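Long-range contacts in 2-hydroxyethylphosphonate dioxygenase (Streptomyces viridochromogenes, PDB 4YAR), which catalyses the iron(II)- and O2-dependent conversion of 2-hydroxyethylphosphonate to hydroxymethylphosphonate and formate in the biosynthesis of the antibiotic phosphinothricin tripeptide: residues Leu71-Lys76 with Thr100-Pro104; Glu355-Thr361 with Thr401-Ser407; Phe285-Val289 with Leu417-Asn421. The protein carries 1 engineered substitution. All blocks are in the same frame, centred on the assembly; numbering follows the deposited sequence.

Contact 1 (Leu71-Lys76 with Thr100-Pro104). With CD (cadmium ion), chain D.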
loop_
_atom_site.group_PDB
_atom_site.type_symbol
_atom_site.label_atom_id
_atom_site.label_comp_id
_atom_site.label_asym_id
_atom_site.label_seq_id
_atom_site.Cartn_x
_atom_site.Cartn_y
_atom_site.Cartn_z
ATOM N N LEU A 71 -0.054 -18.323 2.160
ATOM C CA LEU A 71 0.641 -17.682 3.268
ATOM C C LEU A 71 -0.394 -17.043 4.116
ATOM O O LEU A 71 -1.326 -16.471 3.593
ATOM C CB LEU A 71 1.645 -16.586 2.817
ATOM C CG LEU A 71 3.103 -17.031 2.680
ATOM C CD1 LEU A 71 3.250 -18.388 2.013
ATOM C CD2 LEU A 71 3.841 -15.932 1.944
ATOM N N THR A 72 -0.181 -17.059 5.413
ATOM C CA THR A 72 -1.033 -16.362 6.359
ATOM C C THR A 72 -0.167 -15.405 7.194
ATOM O O THR A 72 -0.476 -14.230 7.305
ATOM C CB THR A 72 -1.755 -17.334 7.313
ATOM O OG1 THR A 72 -0.763 -18.152 7.969
ATOM C CG2 THR A 72 -2.650 -18.222 6.535
ATOM N N VAL A 73 0.848 -15.937 7.856
ATOM C CA VAL A 73 1.688 -15.169 8.779
ATOM C C VAL A 73 3.131 -15.538 8.520
ATOM O O VAL A 73 3.443 -16.710 8.323
ATOM C CB VAL A 73 1.355 -15.370 10.232
ATOM C CG1 VAL A 73 2.416 -14.735 11.184
ATOM C CG2 VAL A 73 -0.001 -14.779 10.511
ATOM N N VAL A 74 4.003 -14.513 8.504
ATOM C CA VAL A 74 5.466 -14.695 8.406
ATOM C C VAL A 74 6.015 -13.938 9.606
ATOM O O VAL A 74 5.479 -12.864 9.951
ATOM C CB VAL A 74 5.996 -14.031 7.120
ATOM C CG1 VAL A 74 7.512 -14.019 7.134
ATOM C CG2 VAL A 74 5.427 -14.801 5.917
ATOM N N HIS A 75 7.022 -14.484 10.283
ATOM C CA HIS A 75 7.598 -13.821 11.470
ATOM C C HIS A 75 9.136 -13.906 11.461
ATOM O O HIS A 75 9.722 -14.716 10.717
ATOM C CB HIS A 75 6.987 -14.369 12.740
ATOM C CG HIS A 75 7.041 -15.855 12.809
ATOM N ND1 HIS A 75 8.198 -16.541 13.115
ATOM C CD2 HIS A 75 6.081 -16.787 12.603
ATOM C CE1 HIS A 75 7.952 -17.842 13.076
ATOM N NE2 HIS A 75 6.685 -18.013 12.743
ATOM N N LYS A 76 9.783 -13.017 12.210
ATOM C CA LYS A 76 11.224 -12.835 12.178
ATOM C C LYS A 76 11.666 -12.452 13.553
ATOM O O LYS A 76 11.135 -11.503 14.139
ATOM C CB LYS A 76 11.621 -11.721 11.192
ATOM C CG LYS A 76 13.120 -11.609 10.978
ATOM C CD LYS A 76 13.390 -10.711 9.790
ATOM C CE LYS A 76 14.854 -10.623 9.462
ATOM N NZ LYS A 76 15.003 -9.965 8.136
ATOM N N THR A 100 16.042 -5.270 8.257
ATOM C CA THR A 100 14.769 -5.655 7.614
ATOM C C THR A 100 13.868 -6.401 8.599
ATOM O O THR A 100 14.292 -7.268 9.328
ATOM C CB THR A 100 14.942 -6.449 6.312
ATOM O OG1 THR A 100 15.832 -7.511 6.538
ATOM C CG2 THR A 100 15.490 -5.595 5.158
ATOM N N LEU A 101 12.608 -5.950 8.682
ATOM C CA LEU A 101 11.568 -6.694 9.394
ATOM C C LEU A 101 10.914 -7.787 8.546
ATOM O O LEU A 101 11.133 -7.954 7.315
ATOM C CB LEU A 101 10.505 -5.702 9.885
ATOM C CG LEU A 101 11.050 -4.529 10.707
ATOM C CD1 LEU A 101 9.918 -3.650 11.242
ATOM C CD2 LEU A 101 11.901 -4.995 11.888
ATOM N N ALA A 102 10.055 -8.573 9.206
ATOM C CA ALA A 102 9.391 -9.652 8.534
ATOM C C ALA A 102 8.600 -9.282 7.295
ATOM O O ALA A 102 7.820 -8.317 7.276
ATOM C CB ALA A 102 8.493 -10.375 9.494
ATOM N N ALA A 103 8.740 -10.122 6.281
ATOM C CA ALA A 103 7.990 -9.983 5.060
ATOM C C ALA A 103 7.967 -11.284 4.275
ATOM O O ALA A 103 8.981 -12.035 4.367
ATOM C CB ALA A 103 8.601 -8.890 4.239
ATOM N N PRO A 104 6.888 -11.545 3.485
ATOM C CA PRO A 104 6.973 -12.717 2.610
ATOM C C PRO A 104 8.209 -12.671 1.687
ATOM O O PRO A 104 8.686 -11.593 1.330
ATOM C CB PRO A 104 5.684 -12.648 1.772
ATOM C CG PRO A 104 4.730 -11.778 2.548
ATOM C CD PRO A 104 5.601 -10.827 3.343
HETATM CD CD CD D . 6.490 -20.439 12.136
HETATM O O HOH W 1 12.739 -9.916 6.284
#
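A contact of side-chain packing and one lysine's polar bonds, with no strand pairing between the segments, joins Leu71-Lys76, which includes strand 73-76, one of the two edge strands of the seven-stranded sheet, to Thr100-Pro104, where the strand 93-100 of the other sheet runs out into a loop. The two segments run nearly opposite ways, 161° apart end to end, and bury 325 Å². Lys76 loses the most surface. Its fully extended side chain passes along the loop, with CB 3.8 Å from Ala102 CB, and its ammonium group is received by Thr100: NZ donates to Thr100 O at 3.0 Å and, weakly, to Thr100 OG1 at 3.0 Å. A water bridges NZ to the carbonyl oxygen of Leu101, so the charge is held by the main chain of the loop as well as by a hydroxyl. Further along, Val74 CG1 lies 3.7 Å from Ala103 O, while Leu71 CD2 reaches Pro104 CB at 3.8 Å. His75 points the other way, and its NE2 binds a cadmium ion at 2.5 Å. The backbone of Val74 and Lys76 is instead hydrogen-bonded to Trp387 and Ser385 on strand 385-388. A strand from early in the chain thus edges a sheet built otherwise from residues beyond 314, a one-way crossing consistent with the tandem, bicupin fold of this enzyme.

Contact 2 (Glu355-Thr361 with Thr401-Ser407)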
loop_
_atom_site.group_PDB
_atom_site.type_symbol
_atom_site.label_atom_id
_atom_site.label_comp_id
_atom_site.label_asym_id
_atom_site.label_seq_id
_atom_site.Cartn_x
_atom_site.Cartn_y
_atom_site.Cartn_z
ATOM N N GLU A 355 -2.938 -6.134 4.194
ATOM C CA GLU A 355 -1.764 -6.614 4.909
ATOM C C GLU A 355 -1.410 -5.744 6.121
ATOM O O GLU A 355 -1.640 -4.531 6.176
ATOM C CB GLU A 355 -0.559 -6.672 3.979
ATOM C CG GLU A 355 -0.706 -7.561 2.758
ATOM C CD GLU A 355 0.537 -7.597 1.875
ATOM O OE1 GLU A 355 1.637 -7.202 2.291
ATOM O OE2 GLU A 355 0.387 -8.104 0.764
ATOM N N ASN A 356 -0.842 -6.397 7.114
ATOM C CA ASN A 356 -0.235 -5.730 8.263
ATOM C C ASN A 356 1.234 -6.131 8.408
ATOM O O ASN A 356 1.608 -7.343 8.192
ATOM C CB ASN A 356 -0.898 -6.163 9.603
ATOM C CG ASN A 356 -2.363 -5.741 9.753
ATOM O OD1 ASN A 356 -2.774 -4.674 9.377
ATOM N ND2 ASN A 356 -3.162 -6.628 10.390
ATOM N N HIS A 357 2.044 -5.186 8.907
ATOM C CA HIS A 357 3.368 -5.477 9.347
ATOM C C HIS A 357 3.526 -4.990 10.754
ATOM O O HIS A 357 3.084 -3.801 11.068
ATOM C CB HIS A 357 4.434 -4.767 8.459
ATOM C CG HIS A 357 4.428 -5.175 7.028
ATOM N ND1 HIS A 357 5.356 -6.057 6.513
ATOM C CD2 HIS A 357 3.670 -4.798 5.989
ATOM C CE1 HIS A 357 5.188 -6.157 5.219
ATOM N NE2 HIS A 357 4.156 -5.445 4.886
ATOM N N TYR A 358 3.954 -5.880 11.658
ATOM C CA TYR A 358 4.042 -5.506 13.043
ATOM C C TYR A 358 5.484 -5.554 13.535
ATOM O O TYR A 358 6.221 -6.485 13.175
ATOM C CB TYR A 358 3.275 -6.505 13.963
ATOM C CG TYR A 358 1.765 -6.483 13.898
ATOM C CD1 TYR A 358 1.027 -5.536 14.574
ATOM C CD2 TYR A 358 1.091 -7.402 13.136
ATOM C CE1 TYR A 358 -0.330 -5.553 14.557
ATOM C CE2 TYR A 358 -0.276 -7.432 13.088
ATOM C CZ TYR A 358 -1.005 -6.494 13.805
ATOM O OH TYR A 358 -2.379 -6.485 13.774
ATOM N N VAL A 359 5.852 -4.631 14.405
ATOM C CA VAL A 359 7.137 -4.713 15.159
ATOM C C VAL A 359 6.976 -4.447 16.626
ATOM O O VAL A 359 6.306 -3.444 17.068
ATOM C CB VAL A 359 8.253 -3.845 14.542
ATOM C CG1 VAL A 359 7.881 -2.379 14.568
ATOM C CG2 VAL A 359 9.608 -4.097 15.257
ATOM N N VAL A 360 7.518 -5.360 17.416
ATOM C CA VAL A 360 7.407 -5.299 18.865
ATOM C C VAL A 360 8.450 -4.299 19.390
ATOM O O VAL A 360 9.611 -4.366 19.020
ATOM C CB VAL A 360 7.688 -6.670 19.539
ATOM C CG1 VAL A 360 7.593 -6.534 21.025
ATOM C CG2 VAL A 360 6.744 -7.740 19.076
ATOM N N THR A 361 8.015 -3.393 20.231
ATOM C CA THR A 361 8.890 -2.400 20.856
ATOM C C THR A 361 9.055 -2.570 22.351
ATOM O O THR A 361 10.053 -2.086 22.892
ATOM C CB THR A 361 8.461 -0.993 20.612
ATOM O OG1 THR A 361 7.166 -0.772 21.153
ATOM C CG2 THR A 361 8.439 -0.675 19.093
ATOM N N THR A 401 4.139 -3.681 23.823
ATOM C CA THR A 401 3.810 -2.667 22.829
ATOM C C THR A 401 4.253 -3.174 21.490
ATOM O O THR A 401 5.345 -3.753 21.311
ATOM C CB THR A 401 4.537 -1.316 23.092
ATOM O OG1 THR A 401 4.261 -0.897 24.404
ATOM C CG2 THR A 401 4.014 -0.186 22.131
ATOM N N VAL A 402 3.409 -2.895 20.513
ATOM C CA VAL A 402 3.738 -3.248 19.178
ATOM C C VAL A 402 3.353 -2.110 18.246
ATOM O O VAL A 402 2.309 -1.464 18.459
ATOM C CB VAL A 402 3.075 -4.598 18.814
ATOM C CG1 VAL A 402 1.558 -4.479 18.736
ATOM C CG2 VAL A 402 3.575 -5.118 17.484
ATOM N N LEU A 403 4.137 -1.911 17.195
ATOM C CA LEU A 403 3.731 -0.933 16.144
ATOM C C LEU A 403 3.043 -1.714 15.024
ATOM O O LEU A 403 3.490 -2.808 14.683
ATOM C CB LEU A 403 4.967 -0.215 15.609
ATOM C CG LEU A 403 5.870 0.585 16.561
ATOM C CD1 LEU A 403 6.824 1.514 15.847
ATOM C CD2 LEU A 403 5.044 1.330 17.551
ATOM N N LYS A 404 1.903 -1.180 14.555
ATOM C CA LYS A 404 1.098 -1.802 13.540
ATOM C C LYS A 404 1.106 -0.919 12.303
ATOM O O LYS A 404 0.571 0.220 12.306
ATOM C CB LYS A 404 -0.321 -2.003 14.005
ATOM C CG LYS A 404 -1.263 -2.450 12.908
ATOM C CD LYS A 404 -2.568 -2.833 13.566
ATOM C CE LYS A 404 -3.576 -3.350 12.558
ATOM N NZ LYS A 404 -4.161 -4.544 13.130
ATOM N N PHE A 405 1.625 -1.445 11.232
ATOM C CA PHE A 405 1.640 -0.726 9.935
ATOM C C PHE A 405 0.727 -1.464 8.988
ATOM O O PHE A 405 0.573 -2.700 9.039
ATOM C CB PHE A 405 3.062 -0.601 9.350
ATOM C CG PHE A 405 4.040 0.138 10.208
ATOM C CD1 PHE A 405 4.110 1.541 10.159
ATOM C CD2 PHE A 405 4.834 -0.524 11.108
ATOM C CE1 PHE A 405 5.046 2.243 10.924
ATOM C CE2 PHE A 405 5.776 0.166 11.864
ATOM C CZ PHE A 405 5.858 1.550 11.794
ATOM N N GLY A 406 0.199 -0.746 7.995
ATOM C CA GLY A 406 -0.614 -1.343 7.030
ATOM C C GLY A 406 -0.404 -0.783 5.647
ATOM O O GLY A 406 -0.198 0.374 5.437
ATOM N N SER A 407 -0.450 -1.698 4.690
ATOM C CA SER A 407 -0.319 -1.354 3.276
ATOM C C SER A 407 -1.013 -2.429 2.436
ATOM O O SER A 407 -1.510 -3.415 2.981
ATOM C CB SER A 407 1.152 -1.264 2.885
ATOM O OG SER A 407 1.919 -2.435 3.221
#
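At Thr401 the two antiparallel strands, whose short segment axes approach to 4.5 Å, are already paired: its O accepts from Thr361 N at 2.9 Å. Val402 then faces Val360 in a non-hydrogen-bonded pair, with its CG2 3.8 Å from Tyr358 CB on the same face. Leu403 and Val359 form a hydrogen-bonded pair: Leu403 N donates to Val359 O at 2.7 Å. In return, Val359 N donates to Leu403 O at 3.0 Å, and Val359 CG1 meets Leu403 CB at 3.8 Å. Lys404 returns to the face of Tyr358, where NZ donates to Tyr358 OH at 2.7 Å and forms a salt bridge with Asp352. The strands belong to the second cupin domain; the face bearing Val359, Leu403 and Phe405 packs against the first, Leu403 touching Leu138 and Phe405 touching Val136. Phe405 makes the next hydrogen-bonded pair, its N 2.8 Å from His357 O and its O 2.9 Å from His357 N, and its ring stacks on Tyr197. At Gly406 the CA lies 3.5 Å from Glu355 O in a CA-H...O contact. By Ser407 the pairing has slackened: N to Glu355 O, at 3.4 Å, is weak, and Ser407 OG is hydrogen-bonded to Tyr197 OH.

Contact 3 (Phe285-Val289 with Leu417-Asn421)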
loop_
_atom_site.group_PDB
_atom_site.type_symbol
_atom_site.label_atom_id
_atom_site.label_comp_id
_atom_site.label_asym_id
_atom_site.label_seq_id
_atom_site.Cartn_x
_atom_site.Cartn_y
_atom_site.Cartn_z
ATOM N N PHE A 285 -20.886 6.079 -16.767
ATOM C CA PHE A 285 -19.697 6.284 -15.965
ATOM C C PHE A 285 -20.013 6.472 -14.483
ATOM O O PHE A 285 -21.162 6.703 -14.114
ATOM C CB PHE A 285 -18.806 7.451 -16.519
ATOM C CG PHE A 285 -19.401 8.802 -16.404
ATOM C CD1 PHE A 285 -19.337 9.514 -15.218
ATOM C CD2 PHE A 285 -19.930 9.443 -17.538
ATOM C CE1 PHE A 285 -19.880 10.782 -15.126
ATOM C CE2 PHE A 285 -20.447 10.712 -17.434
ATOM C CZ PHE A 285 -20.444 11.374 -16.252
ATOM N N ASP A 286 -18.977 6.368 -13.660
ATOM C CA ASP A 286 -19.105 6.506 -12.200
ATOM C C ASP A 286 -18.786 7.943 -11.770
ATOM O O ASP A 286 -17.663 8.432 -11.866
ATOM C CB ASP A 286 -18.158 5.521 -11.552
ATOM C CG ASP A 286 -18.318 5.461 -10.036
ATOM O OD1 ASP A 286 -18.912 6.342 -9.359
ATOM O OD2 ASP A 286 -17.860 4.444 -9.509
ATOM N N TYR A 287 -19.832 8.650 -11.331
ATOM C CA TYR A 287 -19.702 10.011 -10.959
ATOM C C TYR A 287 -18.739 10.251 -9.801
ATOM O O TYR A 287 -18.204 11.338 -9.671
ATOM C CB TYR A 287 -21.123 10.610 -10.587
ATOM C CG TYR A 287 -21.601 10.147 -9.209
ATOM C CD1 TYR A 287 -22.137 8.853 -9.005
ATOM C CD2 TYR A 287 -21.395 10.944 -8.076
ATOM C CE1 TYR A 287 -22.530 8.443 -7.743
ATOM C CE2 TYR A 287 -21.752 10.494 -6.778
ATOM C CZ TYR A 287 -22.339 9.285 -6.628
ATOM O OH TYR A 287 -22.630 8.822 -5.353
ATOM N N ARG A 288 -18.495 9.234 -8.982
ATOM C CA ARG A 288 -17.687 9.449 -7.778
ATOM C C ARG A 288 -16.251 9.980 -8.031
ATOM O O ARG A 288 -15.698 10.756 -7.237
ATOM C CB ARG A 288 -17.743 8.207 -6.874
ATOM C CG ARG A 288 -19.097 7.878 -6.404
ATOM C CD ARG A 288 -19.209 6.557 -5.663
ATOM N NE ARG A 288 -18.866 5.470 -6.511
ATOM C CZ ARG A 288 -18.765 4.218 -6.155
ATOM N NH1 ARG A 288 -18.423 3.348 -7.075
ATOM N NH2 ARG A 288 -19.001 3.809 -4.906
ATOM N N VAL A 289 -15.623 9.532 -9.143
ATOM C CA VAL A 289 -14.331 9.962 -9.487
ATOM C C VAL A 289 -14.246 11.395 -9.966
ATOM O O VAL A 289 -13.138 11.910 -10.124
ATOM C CB VAL A 289 -13.590 8.943 -10.402
ATOM C CG1 VAL A 289 -13.754 7.529 -9.877
ATOM C CG2 VAL A 289 -14.106 8.992 -11.825
ATOM N N LEU A 417 -13.820 0.839 -4.518
ATOM C CA LEU A 417 -14.639 1.546 -5.499
ATOM C C LEU A 417 -15.252 0.574 -6.476
ATOM O O LEU A 417 -16.433 0.607 -6.797
ATOM C CB LEU A 417 -13.782 2.602 -6.204
ATOM C CG LEU A 417 -14.486 3.469 -7.251
ATOM C CD1 LEU A 417 -15.247 4.572 -6.563
ATOM C CD2 LEU A 417 -13.454 4.066 -8.150
ATOM N N GLU A 418 -14.480 -0.369 -6.986
ATOM C CA GLU A 418 -15.018 -1.354 -7.902
ATOM C C GLU A 418 -15.993 -2.324 -7.237
ATOM O O GLU A 418 -16.945 -2.769 -7.861
ATOM C CB GLU A 418 -13.847 -2.136 -8.515
ATOM C CG GLU A 418 -14.219 -3.282 -9.387
ATOM C CD GLU A 418 -14.804 -2.922 -10.748
ATOM O OE1 GLU A 418 -14.627 -1.804 -11.234
ATOM O OE2 GLU A 418 -15.331 -3.865 -11.385
ATOM N N LEU A 419 -15.774 -2.672 -5.969
ATOM C CA LEU A 419 -16.597 -3.671 -5.358
ATOM C C LEU A 419 -17.976 -3.130 -5.109
ATOM O O LEU A 419 -18.938 -3.887 -5.147
ATOM C CB LEU A 419 -15.972 -4.152 -4.023
ATOM C CG LEU A 419 -14.799 -5.104 -4.269
ATOM C CD1 LEU A 419 -14.055 -5.266 -2.959
ATOM C CD2 LEU A 419 -15.258 -6.450 -4.802
ATOM N N THR A 420 -18.075 -1.837 -4.883
ATOM C CA THR A 420 -19.387 -1.193 -4.861
ATOM C C THR A 420 -20.142 -1.162 -6.261
ATOM O O THR A 420 -21.363 -1.148 -6.305
ATOM C CB THR A 420 -19.305 0.143 -4.108
ATOM O OG1 THR A 420 -18.377 1.055 -4.720
ATOM C CG2 THR A 420 -18.848 -0.079 -2.678
ATOM N N ASN A 421 -19.419 -1.258 -7.373
ATOM C CA ASN A 421 -19.984 -1.470 -8.760
ATOM C C ASN A 421 -20.158 -2.925 -9.184
ATOM O O ASN A 421 -20.375 -3.238 -10.369
ATOM C CB ASN A 421 -19.048 -0.799 -9.785
ATOM C CG ASN A 421 -19.167 0.729 -9.801
ATOM O OD1 ASN A 421 -20.256 1.287 -9.581
ATOM N ND2 ASN A 421 -18.079 1.400 -10.072
#
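Arg288 contributes most to this small surface contact of 238 Å². Its guanidinium spans the gap to the C-terminal turn of helix 413-420: NH2 donates to Thr420 OG1 at 2.8 Å, and NH1 makes a weak hydrogen bond to Leu417 O at 3.4 Å. The group is held in place from its own side by Asp286, with NH1 2.7 Å from Asp286 OD2 in a salt bridge and NE 3.0 Å from Asp286 OD1. That same OD1 accepts from Arg288 N at 2.9 Å, closing an Asx turn that leads into the 3-10 segment beginning at Tyr287. The turn comes after helix 270-283, within the second HTH cro/C1-type region, so the contact ties this helical unit to the helix that follows the last strand of the second cupin domain. Leu417 is the main apolar element. Its CD1 lies over one face of the guanidinium, 3.4 Å from Arg288 NH1, while CD2 reaches Val289 CG1 at 3.9 Å. Asn421, the next residue after Thr420, extends the polar network: its ND2 donates to Asp286 OD2 at 3.1 Å, giving that carboxylate oxygen partners from both segments, since Arg288 NH1 donates to it too.

Overall arrangement
Contacts 1 and 2 are neighbours in the cupin core, their centres 11 Å apart, and they touch directly: Leu101 CD1 packs 3.7 Å from Val359 CB, and Ala102 O lies 3.4 Å from His357 ND1. Both reach the seven-stranded sheet, near the substrate-binding residues of the first cupin: the side chain of Ser196 is about 9 Å from that of Leu101 and about 8 Å from that of Phe405, which is about 12 Å from the engineered His176. Contact 3 lies across the chain's centre, about 34 Å from contact 1 and 31 Å from contact 2 between centres, away from these sites; helix 413-420 directly follows strand 400-407 of contact 2.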